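Local coordinates for protein putative O-methyltransferase (Klebsiella pneumoniae subsp. pneumoniae, PDB 3TFW) that probably transfers a methyl group from S-adenosylmethionine to an oxygen atom of its substrate, at residues A[7-10]-A[11-14]; A[14-17]-A[18-22]; A[30-33]-A[34-38]; A[45-48]-A[49-53]. All coordinates share one frame; numbering follows the deposited sequence.

Contact 1: A[7-10]-A[11-14]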
loop_
_atom_site.group_PDB
_atom_site.type_symbol
_atom_site.label_atom_id
_atom_site.label_comp_id
_atom_site.label_asym_id
_atom_site.label_seq_id
_atom_site.Cartn_x
_atom_site.Cartn_y
_atom_site.Cartn_z
ATOM N N HIS A 7 8.225 -10.320 22.541
ATOM C CA HIS A 7 9.443 -9.485 22.305
ATOM C C HIS A 7 9.270 -8.548 21.100
ATOM O O HIS A 7 9.147 -7.327 21.265
ATOM C CB HIS A 7 10.703 -10.363 22.177
ATOM C CG HIS A 7 10.553 -11.540 21.252
ATOM N ND1 HIS A 7 9.464 -12.388 21.280
ATOM C CD2 HIS A 7 11.384 -12.033 20.303
ATOM C CE1 HIS A 7 9.619 -13.335 20.372
ATOM N NE2 HIS A 7 10.779 -13.145 19.769
HETATM N N MSE A 8 9.244 -9.118 19.897
HETATM C CA MSE A 8 8.988 -8.337 18.690
HETATM C C MSE A 8 7.574 -7.743 18.674
HETATM O O MSE A 8 7.384 -6.614 18.227
HETATM C CB MSE A 8 9.243 -9.167 17.426
HETATM C CG MSE A 8 10.657 -9.029 16.858
HETATM SE SE MSE A 8 10.984 -7.272 16.043
HETATM C CE MSE A 8 10.859 -7.724 14.175
ATOM N N GLN A 9 6.598 -8.493 19.186
ATOM C CA GLN A 9 5.202 -8.046 19.170
ATOM C C GLN A 9 4.960 -6.737 19.926
ATOM O O GLN A 9 4.302 -5.843 19.399
ATOM C CB GLN A 9 4.249 -9.142 19.657
ATOM C CG GLN A 9 2.769 -8.764 19.535
ATOM C CD GLN A 9 2.382 -8.372 18.105
ATOM O OE1 GLN A 9 2.432 -9.196 17.193
ATOM N NE2 GLN A 9 2.002 -7.120 17.917
ATOM N N GLN A 10 5.491 -6.620 21.146
ATOM C CA GLN A 10 5.392 -5.373 21.915
ATOM C C GLN A 10 5.949 -4.188 21.140
ATOM O O GLN A 10 5.386 -3.098 21.172
ATOM C CB GLN A 10 6.118 -5.475 23.264
ATOM C CG GLN A 10 5.285 -6.043 24.407
ATOM C CD GLN A 10 5.960 -5.863 25.766
ATOM O OE1 GLN A 10 7.180 -5.993 25.891
ATOM N NE2 GLN A 10 5.166 -5.560 26.790
ATOM N N GLN A 11 7.064 -4.412 20.449
ATOM C CA GLN A 11 7.661 -3.390 19.598
ATOM C C GLN A 11 6.729 -3.025 18.437
ATOM O O GLN A 11 6.467 -1.846 18.199
ATOM C CB GLN A 11 9.021 -3.855 19.061
ATOM C CG GLN A 11 10.104 -4.022 20.127
ATOM C CD GLN A 11 11.489 -3.811 19.556
ATOM O OE1 GLN A 11 12.137 -4.759 19.113
ATOM N NE2 GLN A 11 11.942 -2.561 19.536
ATOM N N TRP A 12 6.224 -4.032 17.730
ATOM C CA TRP A 12 5.287 -3.778 16.629
ATOM C C TRP A 12 4.068 -2.993 17.109
ATOM O O TRP A 12 3.628 -2.065 16.440
ATOM C CB TRP A 12 4.837 -5.072 15.963
ATOM C CG TRP A 12 5.931 -5.894 15.364
ATOM C CD1 TRP A 12 7.176 -5.464 14.974
ATOM C CD2 TRP A 12 5.875 -7.290 15.046
ATOM N NE1 TRP A 12 7.893 -6.510 14.460
ATOM C CE2 TRP A 12 7.121 -7.642 14.488
ATOM C CE3 TRP A 12 4.892 -8.281 15.186
ATOM C CZ2 TRP A 12 7.413 -8.940 14.066
ATOM C CZ3 TRP A 12 5.180 -9.569 14.768
ATOM C CH2 TRP A 12 6.436 -9.888 14.216
ATOM N N SER A 13 3.544 -3.362 18.282
ATOM C CA SER A 13 2.383 -2.683 18.863
ATOM C C SER A 13 2.721 -1.247 19.249
ATOM O O SER A 13 1.984 -0.324 18.912
ATOM C CB SER A 13 1.828 -3.459 20.065
ATOM O OG SER A 13 1.345 -4.733 19.668
ATOM N N ALA A 14 3.850 -1.056 19.936
ATOM C CA ALA A 14 4.313 0.285 20.308
ATOM C C ALA A 14 4.406 1.220 19.102
ATOM O O ALA A 14 3.912 2.351 19.146
ATOM C CB ALA A 14 5.668 0.214 21.030
#
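Gln-9 NE2 serves two acceptors. It donates to Ser-13 OG, one helical turn on, at 3.0 Å with an N-H...O angle of 154°, the hydroxyl lying close to the amide plane, and it also donates to the carbonyl O of Gly-212 in the same chain. The two bonds fix the rotation of the amide. CG of Gln-9 points away from the backbone N (chi1 -175°) and the chain then bends at chi2, which turns the amide forward along the helix, toward Ser-13. Its other end, OE1, comes to the edge of the Trp-12 ring, 3.3 Å from CE3, with amide and ring planes 84° apart. All this happens on the first turns of helix 8-23, the amino-terminal helix of a chain whose sheet belongs to the class I S-adenosylmethionine-dependent methyltransferases. Met-8, present as selenomethionine, packs against a face of the indole. Its CB sits over the six-membered ring, 4.2 Å from the centroid, while SE lies obliquely, 4.4 Å from the centroid of the five-membered ring, a Met-aromatic contact. The terminal CE reaches 3.2 Å from Trp-12 NE1, a buried nitrogen without a polar partner in the model. Trp-12 also meets Trp-216 of the second subunit edge-to-face, and Gln-209 of that subunit donates to its carbonyl oxygen.

Contact 2: A[14-17]-A[18-22]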
loop_
_atom_site.group_PDB
_atom_site.type_symbol
_atom_site.label_atom_id
_atom_site.label_comp_id
_atom_site.label_asym_id
_atom_site.label_seq_id
_atom_site.Cartn_x
_atom_site.Cartn_y
_atom_site.Cartn_z
ATOM N N ALA A 14 3.850 -1.056 19.936
ATOM C CA ALA A 14 4.313 0.285 20.308
ATOM C C ALA A 14 4.406 1.220 19.102
ATOM O O ALA A 14 3.912 2.351 19.146
ATOM C CB ALA A 14 5.668 0.214 21.030
ATOM N N VAL A 15 5.038 0.738 18.033
ATOM C CA VAL A 15 5.199 1.525 16.809
ATOM C C VAL A 15 3.838 1.855 16.194
ATOM O O VAL A 15 3.583 3.012 15.845
ATOM C CB VAL A 15 6.134 0.826 15.786
ATOM C CG1 VAL A 15 6.181 1.606 14.479
ATOM C CG2 VAL A 15 7.540 0.701 16.361
ATOM N N ASP A 16 2.967 0.847 16.090
ATOM C CA ASP A 16 1.587 1.068 15.616
ATOM C C ASP A 16 0.868 2.127 16.451
ATOM O O ASP A 16 0.261 3.044 15.899
ATOM C CB ASP A 16 0.782 -0.242 15.578
ATOM C CG ASP A 16 0.507 -0.746 14.150
ATOM O OD1 ASP A 16 1.201 -0.341 13.182
ATOM O OD2 ASP A 16 -0.419 -1.568 13.996
ATOM N N ASN A 17 0.957 2.013 17.779
ATOM C CA ASN A 17 0.335 2.990 18.679
ATOM C C ASN A 17 0.801 4.413 18.412
ATOM O O ASN A 17 -0.018 5.323 18.326
ATOM C CB ASN A 17 0.572 2.634 20.154
ATOM C CG ASN A 17 -0.082 1.325 20.559
ATOM O OD1 ASN A 17 -1.072 0.892 19.964
ATOM N ND2 ASN A 17 0.476 0.683 21.586
ATOM N N TYR A 18 2.116 4.598 18.286
ATOM C CA TYR A 18 2.682 5.895 17.924
ATOM C C TYR A 18 2.153 6.392 16.577
ATOM O O TYR A 18 1.631 7.499 16.480
ATOM C CB TYR A 18 4.211 5.831 17.891
ATOM C CG TYR A 18 4.863 7.111 17.404
ATOM C CD1 TYR A 18 4.835 8.270 18.176
ATOM C CD2 TYR A 18 5.511 7.160 16.166
ATOM C CE1 TYR A 18 5.430 9.448 17.731
ATOM C CE2 TYR A 18 6.112 8.327 15.717
ATOM C CZ TYR A 18 6.071 9.464 16.503
ATOM O OH TYR A 18 6.663 10.622 16.061
ATOM N N LEU A 19 2.298 5.564 15.546
ATOM C CA LEU A 19 1.928 5.958 14.187
ATOM C C LEU A 19 0.447 6.315 14.078
ATOM O O LEU A 19 0.092 7.354 13.509
ATOM C CB LEU A 19 2.304 4.861 13.183
ATOM C CG LEU A 19 3.802 4.675 12.931
ATOM C CD1 LEU A 19 4.064 3.456 12.085
ATOM C CD2 LEU A 19 4.401 5.923 12.288
ATOM N N ILE A 20 -0.406 5.463 14.642
ATOM C CA ILE A 20 -1.860 5.667 14.581
ATOM C C ILE A 20 -2.312 6.929 15.333
ATOM O O ILE A 20 -3.081 7.726 14.800
ATOM C CB ILE A 20 -2.628 4.385 15.026
ATOM C CG1 ILE A 20 -2.453 3.290 13.961
ATOM C CG2 ILE A 20 -4.117 4.675 15.287
ATOM C CD1 ILE A 20 -2.709 1.892 14.447
ATOM N N LYS A 21 -1.816 7.128 16.556
ATOM C CA LYS A 21 -2.142 8.337 17.316
ATOM C C LYS A 21 -1.696 9.622 16.617
ATOM O O LYS A 21 -2.412 10.631 16.643
ATOM C CB LYS A 21 -1.549 8.286 18.727
ATOM C CG LYS A 21 -2.021 9.429 19.634
ATOM C CD LYS A 21 -3.541 9.368 19.885
ATOM C CE LYS A 21 -3.998 10.389 20.933
ATOM N NZ LYS A 21 -3.967 11.804 20.434
ATOM N N ALA A 22 -0.528 9.576 15.982
ATOM C CA ALA A 22 0.022 10.735 15.291
ATOM C C ALA A 22 -0.743 11.115 14.027
ATOM O O ALA A 22 -0.938 12.300 13.753
ATOM C CB ALA A 22 1.499 10.515 14.971
#
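Ile-20 leans on the carbonyl of Asp-16, one turn earlier in the same helix. Its CB lies 3.3 Å from Asp-16 O, and CG1 is at the same distance, since chi1 (-70°) sets CG1 beside the backbone N and so turns it back toward the preceding turn. CD1 continues the extended chain, 3.5 Å from that oxygen, and ends 4.2 Å from the carboxylate carbon CG of Asp-16. Beyond the turn, Ile-20 also packs on Asn-50 of helix 49-62. The carboxylate of Asp-16 is spoken for by other partners: OD1 takes a hydrogen bond from Gln-209 of the second subunit, and OD2 one from the backbone N of Thr-213, so both oxygens are satisfied. Beside this pair, Val-15 and Leu-19 lie side by side and point the same way, meeting at CG1 of Val-15 and CD1 of Leu-19, 3.7 Å apart. Their branches form an apolar strip, and Leu-19 carries it on to Ile-194 of the second subunit. Tyr-18 turns its ring away from the preceding turn, its hydroxyl bonded to Glu-195 of that subunit. Backbone bonds hold the turns in step, the shortest being Ile-20 N to Asp-16 O at 2.8 Å. The pattern is that of an alpha-helix with side chains packed at i and i+4 spacing, here contributing residues to the interface with the second subunit.

Contact 3: A[30-33]-A[34-38]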
loop_
_atom_site.group_PDB
_atom_site.type_symbol
_atom_site.label_atom_id
_atom_site.label_comp_id
_atom_site.label_asym_id
_atom_site.label_seq_id
_atom_site.Cartn_x
_atom_site.Cartn_y
_atom_site.Cartn_z
ATOM N N LEU A 30 -16.462 4.629 14.727
ATOM C CA LEU A 30 -15.618 3.454 14.513
ATOM C C LEU A 30 -15.309 2.728 15.817
ATOM O O LEU A 30 -15.286 1.498 15.850
ATOM C CB LEU A 30 -14.318 3.806 13.774
ATOM C CG LEU A 30 -14.437 4.193 12.302
ATOM C CD1 LEU A 30 -13.060 4.489 11.739
ATOM C CD2 LEU A 30 -15.131 3.104 11.489
ATOM N N ASP A 31 -15.071 3.493 16.885
ATOM C CA ASP A 31 -14.888 2.926 18.221
ATOM C C ASP A 31 -16.100 2.081 18.599
ATOM O O ASP A 31 -15.953 0.966 19.081
ATOM C CB ASP A 31 -14.695 4.031 19.276
ATOM C CG ASP A 31 -13.358 4.764 19.156
ATOM O OD1 ASP A 31 -12.386 4.204 18.608
ATOM O OD2 ASP A 31 -13.280 5.915 19.638
ATOM N N ARG A 32 -17.292 2.622 18.371
ATOM C CA ARG A 32 -18.537 1.948 18.724
ATOM C C ARG A 32 -18.768 0.701 17.867
ATOM O O ARG A 32 -19.234 -0.325 18.370
ATOM C CB ARG A 32 -19.716 2.911 18.616
ATOM C CG ARG A 32 -20.984 2.420 19.293
ATOM C CD ARG A 32 -21.937 3.569 19.574
ATOM N NE ARG A 32 -23.285 3.078 19.855
ATOM C CZ ARG A 32 -24.326 3.852 20.142
ATOM N NH1 ARG A 32 -24.190 5.173 20.197
ATOM N NH2 ARG A 32 -25.505 3.300 20.378
ATOM N N VAL A 33 -18.426 0.786 16.581
ATOM C CA VAL A 33 -18.512 -0.380 15.686
ATOM C C VAL A 33 -17.709 -1.555 16.239
ATOM O O VAL A 33 -18.209 -2.681 16.279
ATOM C CB VAL A 33 -18.055 -0.029 14.238
ATOM C CG1 VAL A 33 -17.802 -1.293 13.422
ATOM C CG2 VAL A 33 -19.096 0.843 13.559
ATOM N N LEU A 34 -16.477 -1.287 16.677
ATOM C CA LEU A 34 -15.596 -2.322 17.213
ATOM C C LEU A 34 -16.125 -2.858 18.547
ATOM O O LEU A 34 -16.076 -4.059 18.802
ATOM C CB LEU A 34 -14.157 -1.790 17.381
ATOM C CG LEU A 34 -13.304 -1.566 16.121
ATOM C CD1 LEU A 34 -12.035 -0.775 16.447
ATOM C CD2 LEU A 34 -12.949 -2.879 15.420
ATOM N N GLU A 35 -16.638 -1.958 19.383
ATOM C CA GLU A 35 -17.281 -2.346 20.651
ATOM C C GLU A 35 -18.444 -3.312 20.398
ATOM O O GLU A 35 -18.590 -4.322 21.099
ATOM C CB GLU A 35 -17.773 -1.100 21.407
ATOM C CG GLU A 35 -16.661 -0.254 22.011
ATOM C CD GLU A 35 -17.115 1.135 22.487
ATOM O OE1 GLU A 35 -18.312 1.486 22.374
ATOM O OE2 GLU A 35 -16.251 1.888 22.975
ATOM N N ASN A 36 -19.263 -2.993 19.390
ATOM C CA ASN A 36 -20.387 -3.843 18.981
ATOM C C ASN A 36 -19.951 -5.231 18.529
ATOM O O ASN A 36 -20.572 -6.240 18.893
ATOM C CB ASN A 36 -21.172 -3.180 17.842
ATOM C CG ASN A 36 -22.005 -2.003 18.299
ATOM O OD1 ASN A 36 -22.194 -1.776 19.500
ATOM N ND2 ASN A 36 -22.521 -1.236 17.330
ATOM N N ASN A 37 -18.895 -5.281 17.711
ATOM C CA ASN A 37 -18.345 -6.553 17.237
ATOM C C ASN A 37 -17.909 -7.465 18.380
ATOM O O ASN A 37 -18.235 -8.655 18.399
ATOM C CB ASN A 37 -17.169 -6.306 16.274
ATOM C CG ASN A 37 -17.617 -5.707 14.954
ATOM O OD1 ASN A 37 -18.805 -5.505 14.732
ATOM N ND2 ASN A 37 -16.664 -5.434 14.068
ATOM N N HIS A 38 -17.160 -6.893 19.318
ATOM C CA HIS A 38 -16.667 -7.638 20.478
ATOM C C HIS A 38 -17.821 -8.106 21.356
ATOM O O HIS A 38 -17.882 -9.265 21.732
ATOM C CB HIS A 38 -15.690 -6.791 21.297
ATOM C CG HIS A 38 -14.376 -6.564 20.616
ATOM N ND1 HIS A 38 -13.544 -5.513 20.933
ATOM C CD2 HIS A 38 -13.760 -7.243 19.620
ATOM C CE1 HIS A 38 -12.465 -5.561 20.170
ATOM N NE2 HIS A 38 -12.574 -6.599 19.361
HETATM O O HOH W 1 -24.462 0.651 18.568
#
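Leu-34, Glu-35, Asn-36 and Asn-37 each send their backbone N-H to the carbonyl four residues back, on Leu-30, Asp-31, Arg-32 and Val-33. The shortest of these bonds, Asn-36 N to Arg-32 O, measures 2.9 Å. The longest, Leu-34 N to Leu-30 O, measures 3.1 Å, so the helix is regular through both segments. On the flank beside helix 98-110, Arg-32 and Asn-36 are joined through one water, which accepts from Arg-32 NE at 3.0 Å and from Asn-36 ND2 at 3.0 Å. Arg-32 has CG opposite the backbone N (chi1 -165°) and stays extended as far as NE, which carries the guanidinium away from the helix and up to that water. The amide of Asn-36 also donates from ND2 to Asn-107, in helix 98-110. In the methyltransferase fold this helix 28-39 precedes the central sheet in the chain and packs its inner face on helices 76-82 and 98-110. There Val-33 meets Ile-79 and Asn-107, and Leu-34 meets Tyr-76. Asn-37 lies buried, its ND2 bonded to Asp-46 and its OD1 weakly to Asn-107. Glu-35 rests CG on Asp-31 O at 3.3 Å and runs on extended, OE1 passing 3.7 Å from Arg-32 CA, crossing the arginine chain at about a right angle. The ends of Arg-32 and Glu-35 do not pair: NE and OE1 stand 5.8 Å apart.

Contact 4: A[45-48]-A[49-53]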
loop_
_atom_site.group_PDB
_atom_site.type_symbol
_atom_site.label_atom_id
_atom_site.label_comp_id
_atom_site.label_asym_id
_atom_site.label_seq_id
_atom_site.Cartn_x
_atom_site.Cartn_y
_atom_site.Cartn_z
ATOM N N HIS A 45 -11.315 -10.323 13.737
ATOM C CA HIS A 45 -10.601 -10.323 12.463
ATOM C C HIS A 45 -10.643 -8.937 11.822
ATOM O O HIS A 45 -10.335 -8.784 10.637
ATOM C CB HIS A 45 -11.201 -11.353 11.495
ATOM C CG HIS A 45 -10.948 -12.777 11.874
ATOM N ND1 HIS A 45 -9.718 -13.230 12.309
ATOM C CD2 HIS A 45 -11.756 -13.864 11.837
ATOM C CE1 HIS A 45 -9.789 -14.528 12.547
ATOM N NE2 HIS A 45 -11.013 -14.937 12.267
ATOM N N ASP A 46 -11.035 -7.932 12.602
ATOM C CA ASP A 46 -11.086 -6.559 12.110
ATOM C C ASP A 46 -9.679 -6.076 11.746
ATOM O O ASP A 46 -8.711 -6.440 12.410
ATOM C CB ASP A 46 -11.681 -5.631 13.169
ATOM C CG ASP A 46 -12.994 -6.146 13.725
ATOM O OD1 ASP A 46 -14.048 -5.683 13.259
ATOM O OD2 ASP A 46 -12.967 -7.035 14.605
ATOM N N VAL A 47 -9.570 -5.264 10.699
ATOM C CA VAL A 47 -8.286 -4.620 10.381
ATOM C C VAL A 47 -7.922 -3.569 11.433
ATOM O O VAL A 47 -8.803 -3.025 12.110
ATOM C CB VAL A 47 -8.258 -4.000 8.957
ATOM C CG1 VAL A 47 -8.445 -5.090 7.897
ATOM C CG2 VAL A 47 -9.289 -2.881 8.806
ATOM N N ALA A 48 -6.623 -3.298 11.578
ATOM C CA ALA A 48 -6.149 -2.207 12.427
ATOM C C ALA A 48 -6.508 -0.869 11.775
ATOM O O ALA A 48 -6.721 -0.815 10.563
ATOM C CB ALA A 48 -4.639 -2.326 12.636
ATOM N N ALA A 49 -6.572 0.209 12.560
ATOM C CA ALA A 49 -7.005 1.510 12.039
ATOM C C ALA A 49 -6.155 2.014 10.872
ATOM O O ALA A 49 -6.670 2.654 9.967
ATOM C CB ALA A 49 -7.053 2.562 13.152
ATOM N N ASN A 50 -4.853 1.732 10.905
ATOM C CA ASN A 50 -3.973 2.182 9.818
ATOM C C ASN A 50 -4.238 1.419 8.523
ATOM O O ASN A 50 -4.081 1.970 7.430
ATOM C CB ASN A 50 -2.486 2.131 10.218
ATOM C CG ASN A 50 -2.016 0.732 10.588
ATOM O OD1 ASN A 50 -2.781 -0.079 11.101
ATOM N ND2 ASN A 50 -0.740 0.450 10.345
ATOM N N GLN A 51 -4.635 0.155 8.655
ATOM C CA GLN A 51 -5.020 -0.648 7.491
ATOM C C GLN A 51 -6.346 -0.147 6.917
ATOM O O GLN A 51 -6.491 -0.026 5.706
ATOM C CB GLN A 51 -5.095 -2.132 7.833
ATOM C CG GLN A 51 -3.778 -2.697 8.391
ATOM C CD GLN A 51 -3.913 -4.129 8.896
ATOM O OE1 GLN A 51 -4.989 -4.556 9.321
ATOM N NE2 GLN A 51 -2.809 -4.877 8.857
ATOM N N GLY A 52 -7.306 0.159 7.789
ATOM C CA GLY A 52 -8.564 0.780 7.353
ATOM C C GLY A 52 -8.345 2.075 6.581
ATOM O O GLY A 52 -8.936 2.287 5.516
ATOM N N GLN A 53 -7.496 2.951 7.114
ATOM C CA GLN A 53 -7.210 4.222 6.458
ATOM C C GLN A 53 -6.553 3.993 5.095
ATOM O O GLN A 53 -6.818 4.723 4.141
ATOM C CB GLN A 53 -6.342 5.120 7.370
ATOM C CG GLN A 53 -6.090 6.525 6.847
ATOM C CD GLN A 53 -7.340 7.330 6.635
ATOM O OE1 GLN A 53 -7.978 7.268 5.572
ATOM N NE2 GLN A 53 -7.679 8.138 7.624
#
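Gln-51 reaches its amide back across the start of its own helix, where OE1 accepts the backbone N-H of Ala-48 at 3.1 Å with an N-H...O angle of 153°. The donor comes from above the carbonyl plane of that amide. The chain is stretched beyond CG, while chi1 of -58° puts CG opposite the carbonyl carbon, a combination that carries the amide toward the residues ahead of the helix. OE1 lies 3.3 Å from Val-47 CB as well, so the valine flanks the bonded oxygen, crossing the glutamine chain obliquely. Ala-48 is the N-cap of helix 49-62 and Gln-51 stands at the third position after it. The side-chain bond from residue 51 to the N-cap amide is therefore one half of a capping box; the methyl of Ala-48 offers no acceptor for the reciprocal half. Ala-48 O opens the helix proper with a bond to Gly-52 N at 3.0 Å and a weak one to Gln-51 N at 3.0 Å. Val-47 spreads its two methyls differently, CG1 toward the glutamine oxygen and CG2 against Gly-52 N, 3.8 Å away, where the glycine offers only backbone. Asn-50 takes the less usual chi1 of 60°, between N and carbonyl carbon, which brings OD1 to 3.3 Å from Ala-48 CB. Its ND2 donates to the carbonyl of Ala-207 of the second subunit, while Asn-50 O is bonded to Thr-206 there.

In the fold
The contacts follow one another along the amino-terminal part of the chain. Contacts 1 and 2 lie on one helix, 8-23, share Ala-14 and have centres about 11 Å apart. Contact 3 is on the next helix, 28-39, and contact 4 spans the loop and start of helix 49-62, its centre about 13 Å from those of both 2 and 3. Contact 4 links the two: Asn-50 packs on Asp-16 and Ile-20, while Asp-46 probably hydrogen-bonds to Asn-37. Contacts 1, 2 and 4 touch the second subunit, whereas contact 3 faces helices 76-82 and 98-110 of its own chain. Residues 7-22 and 45-53 thus contribute to the dimer interface, while 30-38 packs within its own chain.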